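Local coordinates for esterase (Capnocytophaga ochracea, PDB 4W9R), which is of unknown function but probably hydrolyses esters through an alpha/beta-hydrolase domain that is followed by a tail of helices, at residues D329-Y340 with I353-Q361. Sequence-based numbering, arbitrary orientation.
Sequences DKKALKTYQKAY and INERITHLQ. With ACT (acetate ion), chain I.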
ATOM      1  N   ASP B 329     -46.782  11.230 -29.523  1.00 55.11           N
ATOM      2  CA  ASP B 329     -46.791   9.800 -29.804  1.00 57.93           C
ATOM      3  C   ASP B 329     -46.226   9.502 -31.185  1.00 58.21           C
ATOM      4  O   ASP B 329     -45.631   8.448 -31.412  1.00 55.44           O
ATOM      5  CB  ASP B 329     -48.207   9.240 -29.667  1.00 64.28           C
ATOM      6  CG  ASP B 329     -48.742   9.357 -28.251  1.00 70.30           C
ATOM      7  OD1 ASP B 329     -47.923   9.427 -27.309  1.00 60.14           O
ATOM      8  OD2 ASP B 329     -49.979   9.378 -28.078  1.00 78.96           O
ATOM      9  N   LYS B 330     -46.425  10.443 -32.104  1.00 63.70           N
ATOM     10  CA  LYS B 330     -45.995  10.288 -33.488  1.00 67.14           C
ATOM     11  C   LYS B 330     -44.485  10.094 -33.584  1.00 61.43           C
ATOM     12  O   LYS B 330     -44.013   9.144 -34.208  1.00 62.34           O
ATOM     13  CB  LYS B 330     -46.427  11.502 -34.315  1.00 79.37           C
ATOM     14  CG  LYS B 330     -46.085  11.409 -35.794  1.00 98.48           C
ATOM     15  CD  LYS B 330     -46.484  12.681 -36.529  1.00109.20           C
ATOM     16  CE  LYS B 330     -46.168  12.591 -38.012  1.00104.27           C
ATOM     17  NZ  LYS B 330     -46.918  11.488 -38.672  1.00 97.75           N
ATOM     18  N   LYS B 331     -43.733  10.992 -32.956  1.00 50.76           N
ATOM     19  CA  LYS B 331     -42.278  10.899 -32.959  1.00 47.65           C
ATOM     20  C   LYS B 331     -41.800   9.740 -32.092  1.00 50.15           C
ATOM     21  O   LYS B 331     -40.783   9.113 -32.388  1.00 44.71           O
ATOM     22  CB  LYS B 331     -41.649  12.211 -32.481  1.00 38.27           C
ATOM     23  CG  LYS B 331     -41.838  13.370 -33.444  1.00 65.75           C
ATOM     24  CD  LYS B 331     -41.049  14.597 -33.013  1.00 75.96           C
ATOM     25  CE  LYS B 331     -41.239  15.740 -33.997  1.00 83.25           C
ATOM     26  NZ  LYS B 331     -40.427  16.935 -33.636  1.00 89.65           N
ATOM     27  N   ALA B 332     -42.539   9.457 -31.023  1.00 43.59           N
ATOM     28  CA  ALA B 332     -42.196   8.365 -30.120  1.00 42.65           C
ATOM     29  C   ALA B 332     -42.241   7.023 -30.842  1.00 47.87           C
ATOM     30  O   ALA B 332     -41.330   6.204 -30.707  1.00 45.19           O
ATOM     31  CB  ALA B 332     -43.129   8.351 -28.920  1.00 31.45           C
ATOM     32  N   LEU B 333     -43.304   6.809 -31.613  1.00 43.55           N
ATOM     33  CA  LEU B 333     -43.469   5.574 -32.370  1.00 47.68           C
ATOM     34  C   LEU B 333     -42.351   5.403 -33.391  1.00 52.22           C
ATOM     35  O   LEU B 333     -41.780   4.322 -33.526  1.00 56.37           O
ATOM     36  CB  LEU B 333     -44.826   5.555 -33.073  1.00 47.99           C
ATOM     37  CG  LEU B 333     -45.117   4.308 -33.908  1.00 45.49           C
ATOM     38  CD1 LEU B 333     -45.126   3.073 -33.022  1.00 42.61           C
ATOM     39  CD2 LEU B 333     -46.433   4.450 -34.653  1.00 43.69           C
ATOM     40  N   LYS B 334     -42.044   6.481 -34.104  1.00 48.32           N
ATOM     41  CA  LYS B 334     -40.977   6.470 -35.097  1.00 51.79           C
ATOM     42  C   LYS B 334     -39.627   6.188 -34.441  1.00 50.98           C
ATOM     43  O   LYS B 334     -38.786   5.488 -35.004  1.00 52.94           O
ATOM     44  CB  LYS B 334     -40.938   7.804 -35.848  1.00 56.93           C
ATOM     45  CG  LYS B 334     -39.872   7.892 -36.931  1.00 75.35           C
ATOM     46  CD  LYS B 334     -39.816   9.290 -37.533  1.00 88.60           C
ATOM     47  CE  LYS B 334     -38.725   9.406 -38.587  1.00 96.82           C
ATOM     48  NZ  LYS B 334     -38.983   8.527 -39.762  1.00101.57           N
ATOM     49  N   THR B 335     -39.437   6.728 -33.242  1.00 45.80           N
ATOM     50  CA  THR B 335     -38.170   6.601 -32.532  1.00 44.15           C
ATOM     51  C   THR B 335     -38.006   5.220 -31.898  1.00 43.88           C
ATOM     52  O   THR B 335     -36.905   4.670 -31.872  1.00 43.71           O
ATOM     53  CB  THR B 335     -38.034   7.681 -31.443  1.00 42.74           C
ATOM     54  OG1 THR B 335     -38.403   8.954 -31.988  1.00 37.86           O
ATOM     55  CG2 THR B 335     -36.604   7.749 -30.931  1.00 39.39           C
ATOM     56  N   TYR B 336     -39.099   4.663 -31.385  1.00 40.28           N
ATOM     57  CA  TYR B 336     -39.075   3.306 -30.850  1.00 39.86           C
ATOM     58  C   TYR B 336     -38.701   2.305 -31.938  1.00 49.55           C
ATOM     59  O   TYR B 336     -37.898   1.399 -31.714  1.00 52.40           O
ATOM     60  CB  TYR B 336     -40.427   2.931 -30.241  1.00 41.23           C
ATOM     61  CG  TYR B 336     -40.588   3.310 -28.786  1.00 44.03           C
ATOM     62  CD1 TYR B 336     -39.721   2.818 -27.820  1.00 45.46           C
ATOM     63  CD2 TYR B 336     -41.625   4.137 -28.375  1.00 43.31           C
ATOM     64  CE1 TYR B 336     -39.870   3.154 -26.488  1.00 40.91           C
ATOM     65  CE2 TYR B 336     -41.784   4.478 -27.045  1.00 43.90           C
ATOM     66  CZ  TYR B 336     -40.903   3.984 -26.106  1.00 43.56           C
ATOM     67  OH  TYR B 336     -41.054   4.319 -24.780  1.00 44.02           O
ATOM     68  N   GLN B 337     -39.287   2.479 -33.119  1.00 55.50           N
ATOM     69  CA  GLN B 337     -39.006   1.611 -34.256  1.00 61.14           C
ATOM     70  C   GLN B 337     -37.552   1.739 -34.696  1.00 61.65           C
ATOM     71  O   GLN B 337     -36.971   0.804 -35.247  1.00 69.35           O
ATOM     72  CB  GLN B 337     -39.940   1.937 -35.423  1.00 60.25           C
ATOM     73  CG  GLN B 337     -41.401   1.601 -35.163  1.00 63.46           C
ATOM     74  CD  GLN B 337     -42.330   2.182 -36.214  1.00 64.36           C
ATOM     75  OE1 GLN B 337     -41.929   3.027 -37.014  1.00 61.21           O
ATOM     76  NE2 GLN B 337     -43.579   1.730 -36.215  1.00 68.51           N
ATOM     77  N   LYS B 338     -36.968   2.905 -34.442  1.00 54.88           N
ATOM     78  CA  LYS B 338     -35.575   3.155 -34.780  1.00 49.62           C
ATOM     79  C   LYS B 338     -34.658   2.467 -33.773  1.00 58.32           C
ATOM     80  O   LYS B 338     -33.571   2.004 -34.119  1.00 65.67           O
ATOM     81  CB  LYS B 338     -35.300   4.659 -34.820  1.00 42.06           C
ATOM     82  CG  LYS B 338     -34.256   5.081 -35.839  1.00 62.26           C
ATOM     83  CD  LYS B 338     -34.237   6.592 -36.006  1.00 78.61           C
ATOM     84  CE  LYS B 338     -33.315   7.013 -37.140  1.00 85.53           C
ATOM     85  NZ  LYS B 338     -33.332   8.488 -37.349  1.00 83.00           N
ATOM     86  N   ALA B 339     -35.110   2.399 -32.525  1.00 52.65           N
ATOM     87  CA  ALA B 339     -34.339   1.771 -31.459  1.00 47.76           C
ATOM     88  C   ALA B 339     -34.337   0.255 -31.603  1.00 47.96           C
ATOM     89  O   ALA B 339     -33.379  -0.415 -31.220  1.00 44.40           O
ATOM     90  CB  ALA B 339     -34.889   2.170 -30.100  1.00 48.83           C
ATOM     91  N   TYR B 340     -35.417  -0.278 -32.163  1.00 49.18           N
ATOM     92  CA  TYR B 340     -35.581  -1.718 -32.321  1.00 48.81           C
ATOM     93  C   TYR B 340     -34.540  -2.313 -33.269  1.00 51.35           C
ATOM     94  O   TYR B 340     -34.246  -3.506 -33.212  1.00 47.63           O
ATOM     95  CB  TYR B 340     -36.991  -2.033 -32.825  1.00 44.63           C
ATOM     96  CG  TYR B 340     -37.322  -3.508 -32.864  1.00 48.12           C
ATOM     97  CD1 TYR B 340     -37.730  -4.176 -31.717  1.00 52.02           C
ATOM     98  CD2 TYR B 340     -37.238  -4.229 -34.048  1.00 54.65           C
ATOM     99  CE1 TYR B 340     -38.037  -5.524 -31.748  1.00 63.62           C
ATOM    100  CE2 TYR B 340     -37.543  -5.576 -34.088  1.00 65.34           C
ATOM    101  CZ  TYR B 340     -37.943  -6.219 -32.934  1.00 70.85           C
ATOM    102  OH  TYR B 340     -38.249  -7.560 -32.966  1.00 76.48           O
ATOM    103  N   ILE B 353     -39.272  -2.891 -26.245  1.00 35.28           N
ATOM    104  CA  ILE B 353     -39.547  -1.881 -27.259  1.00 35.49           C
ATOM    105  C   ILE B 353     -40.838  -2.205 -28.004  1.00 45.44           C
ATOM    106  O   ILE B 353     -41.638  -1.316 -28.299  1.00 48.65           O
ATOM    107  CB  ILE B 353     -38.381  -1.763 -28.262  1.00 38.19           C
ATOM    108  CG1 ILE B 353     -37.120  -1.267 -27.552  1.00 41.80           C
ATOM    109  CG2 ILE B 353     -38.742  -0.824 -29.402  1.00 43.97           C
ATOM    110  CD1 ILE B 353     -35.897  -1.224 -28.438  1.00 43.43           C
ATOM    111  N   ASN B 354     -41.045  -3.488 -28.286  1.00 52.94           N
ATOM    112  CA  ASN B 354     -42.241  -3.933 -28.989  1.00 53.53           C
ATOM    113  C   ASN B 354     -43.517  -3.655 -28.202  1.00 49.03           C
ATOM    114  O   ASN B 354     -44.539  -3.286 -28.781  1.00 52.46           O
ATOM    115  CB  ASN B 354     -42.146  -5.425 -29.308  1.00 57.30           C
ATOM    116  CG  ASN B 354     -42.193  -5.704 -30.795  1.00 63.88           C
ATOM    117  OD1 ASN B 354     -41.158  -5.775 -31.456  1.00 64.94           O
ATOM    118  ND2 ASN B 354     -43.399  -5.857 -31.331  1.00 70.20           N
ATOM    119  N   GLU B 355     -43.453  -3.838 -26.887  1.00 44.95           N
ATOM    120  CA  GLU B 355     -44.595  -3.562 -26.021  1.00 47.91           C
ATOM    121  C   GLU B 355     -44.963  -2.083 -26.087  1.00 52.93           C
ATOM    122  O   GLU B 355     -46.142  -1.724 -26.087  1.00 59.35           O
ATOM    123  CB  GLU B 355     -44.293  -3.969 -24.576  1.00 43.03           C
ATOM    124  CG  GLU B 355     -45.484  -3.850 -23.633  1.00 55.03           C
ATOM    125  CD  GLU B 355     -45.109  -4.085 -22.180  1.00 76.77           C
ATOM    126  OE1 GLU B 355     -45.588  -5.079 -21.592  1.00 78.95           O
ATOM    127  OE2 GLU B 355     -44.341  -3.272 -21.623  1.00 84.89           O
ATOM    128  N   ARG B 356     -43.945  -1.232 -26.151  1.00 45.56           N
ATOM    129  CA  ARG B 356     -44.145   0.206 -26.263  1.00 40.75           C
ATOM    130  C   ARG B 356     -44.748   0.560 -27.618  1.00 42.07           C
ATOM    131  O   ARG B 356     -45.632   1.409 -27.712  1.00 53.02           O
ATOM    132  CB  ARG B 356     -42.823   0.950 -26.063  1.00 34.58           C
ATOM    133  CG  ARG B 356     -42.129   0.647 -24.743  1.00 35.02           C
ATOM    134  CD  ARG B 356     -42.916   1.187 -23.561  1.00 28.44           C
ATOM    135  NE  ARG B 356     -42.306   0.830 -22.283  1.00 35.54           N
ATOM    136  CZ  ARG B 356     -41.349   1.536 -21.686  1.00 37.32           C
ATOM    137  NH1 ARG B 356     -40.855   1.137 -20.524  1.00 33.95           N
ATOM    138  NH2 ARG B 356     -40.886   2.641 -22.254  1.00 42.36           N
ATOM    139  N   ILE B 357     -44.262  -0.100 -28.664  1.00 40.37           N
ATOM    140  CA  ILE B 357     -44.765   0.120 -30.015  1.00 51.25           C
ATOM    141  C   ILE B 357     -46.210  -0.349 -30.134  1.00 61.90           C
ATOM    142  O   ILE B 357     -47.048   0.333 -30.727  1.00 66.00           O
ATOM    143  CB  ILE B 357     -43.898  -0.608 -31.064  1.00 44.95           C
ATOM    144  CG1 ILE B 357     -42.492  -0.006 -31.099  1.00 39.33           C
ATOM    145  CG2 ILE B 357     -44.536  -0.532 -32.443  1.00 34.13           C
ATOM    146  CD1 ILE B 357     -41.579  -0.644 -32.120  1.00 32.16           C
ATOM    147  N   THR B 358     -46.496  -1.512 -29.557  1.00 64.27           N
ATOM    148  CA  THR B 358     -47.839  -2.079 -29.586  1.00 63.27           C
ATOM    149  C   THR B 358     -48.836  -1.156 -28.893  1.00 63.31           C
ATOM    150  O   THR B 358     -49.952  -0.959 -29.372  1.00 75.48           O
ATOM    151  CB  THR B 358     -47.879  -3.471 -28.919  1.00 60.14           C
ATOM    152  OG1 THR B 358     -46.948  -4.343 -29.572  1.00 58.43           O
ATOM    153  CG2 THR B 358     -49.274  -4.070 -29.007  1.00 52.80           C
ATOM    154  N   HIS B 359     -48.420  -0.584 -27.767  1.00 60.01           N
ATOM    155  CA  HIS B 359     -49.280   0.309 -26.999  1.00 62.74           C
ATOM    156  C   HIS B 359     -49.557   1.610 -27.749  1.00 67.83           C
ATOM    157  O   HIS B 359     -50.635   2.191 -27.621  1.00 75.90           O
ATOM    158  CB  HIS B 359     -48.651   0.614 -25.638  1.00 61.16           C
ATOM    159  CG  HIS B 359     -49.507   1.465 -24.754  1.00 70.07           C
ATOM    160  ND1 HIS B 359     -49.483   2.842 -24.797  1.00 74.24           N
ATOM    161  CD2 HIS B 359     -50.411   1.134 -23.802  1.00 75.55           C
ATOM    162  CE1 HIS B 359     -50.336   3.324 -23.910  1.00 72.40           C
ATOM    163  NE2 HIS B 359     -50.913   2.308 -23.293  1.00 77.90           N
ATOM    164  N   LEU B 360     -48.582   2.062 -28.531  1.00 63.63           N
ATOM    165  CA  LEU B 360     -48.723   3.297 -29.295  1.00 58.08           C
ATOM    166  C   LEU B 360     -49.577   3.101 -30.545  1.00 59.84           C
ATOM    167  O   LEU B 360     -50.272   4.019 -30.981  1.00 60.32           O
ATOM    168  CB  LEU B 360     -47.347   3.846 -29.683  1.00 52.07           C
ATOM    169  CG  LEU B 360     -46.525   4.481 -28.560  1.00 52.26           C
ATOM    170  CD1 LEU B 360     -45.142   4.865 -29.059  1.00 57.22           C
ATOM    171  CD2 LEU B 360     -47.245   5.694 -27.991  1.00 47.78           C
ATOM    172  N   GLN B 361     -49.523   1.903 -31.119  1.00 63.56           N
ATOM    173  CA  GLN B 361     -50.291   1.600 -32.322  1.00 64.06           C
ATOM    174  C   GLN B 361     -51.718   1.184 -31.978  1.00 72.75           C
ATOM    175  O   GLN B 361     -52.575   1.084 -32.857  1.00 65.76           O
ATOM    176  CB  GLN B 361     -49.599   0.507 -33.140  1.00 42.80           C
ATOM    177  CG  GLN B 361     -48.375   0.996 -33.898  1.00 49.55           C
ATOM    178  CD  GLN B 361     -47.681  -0.109 -34.668  1.00 57.20           C
ATOM    179  OE1 GLN B 361     -47.784  -1.285 -34.318  1.00 58.12           O
ATOM    180  NE2 GLN B 361     -46.969   0.265 -35.725  1.00 56.55           N
TER
HETATM  181  C   ACT I 502     -38.785   1.619 -17.509  1.00 61.46           C
HETATM  182  O   ACT I 502     -38.824   1.899 -18.727  1.00 60.22           O
HETATM  183  OXT ACT I 502     -38.568   2.576 -16.735  1.00 67.25           O
HETATM  184  CH3 ACT I 502     -38.985   0.220 -17.005  1.00 43.06           C
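Tyr336 and Arg356 meet where helix 329-339 packs near-antiparallel on 353-361, and illustrate how one aromatic knob can serve both the greasy and the polar side of a helical interface. The axes pass 9.5 Å apart at -154°, and Tyr336 drops into a hole made by Ile353, Arg356, Ile357 and Leu360. Arg356 CB lies over one face of the Tyr336 ring, 3.7 Å from its centroid, in a CH-pi contact. Beyond it the arginine chain bends at CG (chi2 -68°), which brings the guanidinium round to the phenol end, its plane nearly perpendicular to the ring. There Arg356 NH2 donates to Tyr336 OH at 3.0 Å, in the guanidinium plane though somewhat bent (146°), while Arg356 NH1 donates to an acetate ion, probably from the crystallisation liquor. Leu360 returns the packing as a knob among Asp329, Ala332, Leu333 and Tyr336, its CD1 3.7 Å from Tyr336 CD2. Further round, Leu333 CD1 meets Ile357 CG2 at 3.7 Å, the two side chains crossing at about a right angle. Helix 314-325 supplies Glu324, hydrogen-bonded to Tyr336 OH, and Glu321, salt-bridged to Arg356 NH2. A leucine in place of Tyr336 would probably leave Arg356 NH2 and Glu324 without the phenol they share, and Arg356 CB without a ring face to lie on. The chemistry thus implies an apolar seam edged by a charged network tying three successive helices, consistent with a helical-repeat architecture in the C-terminal region.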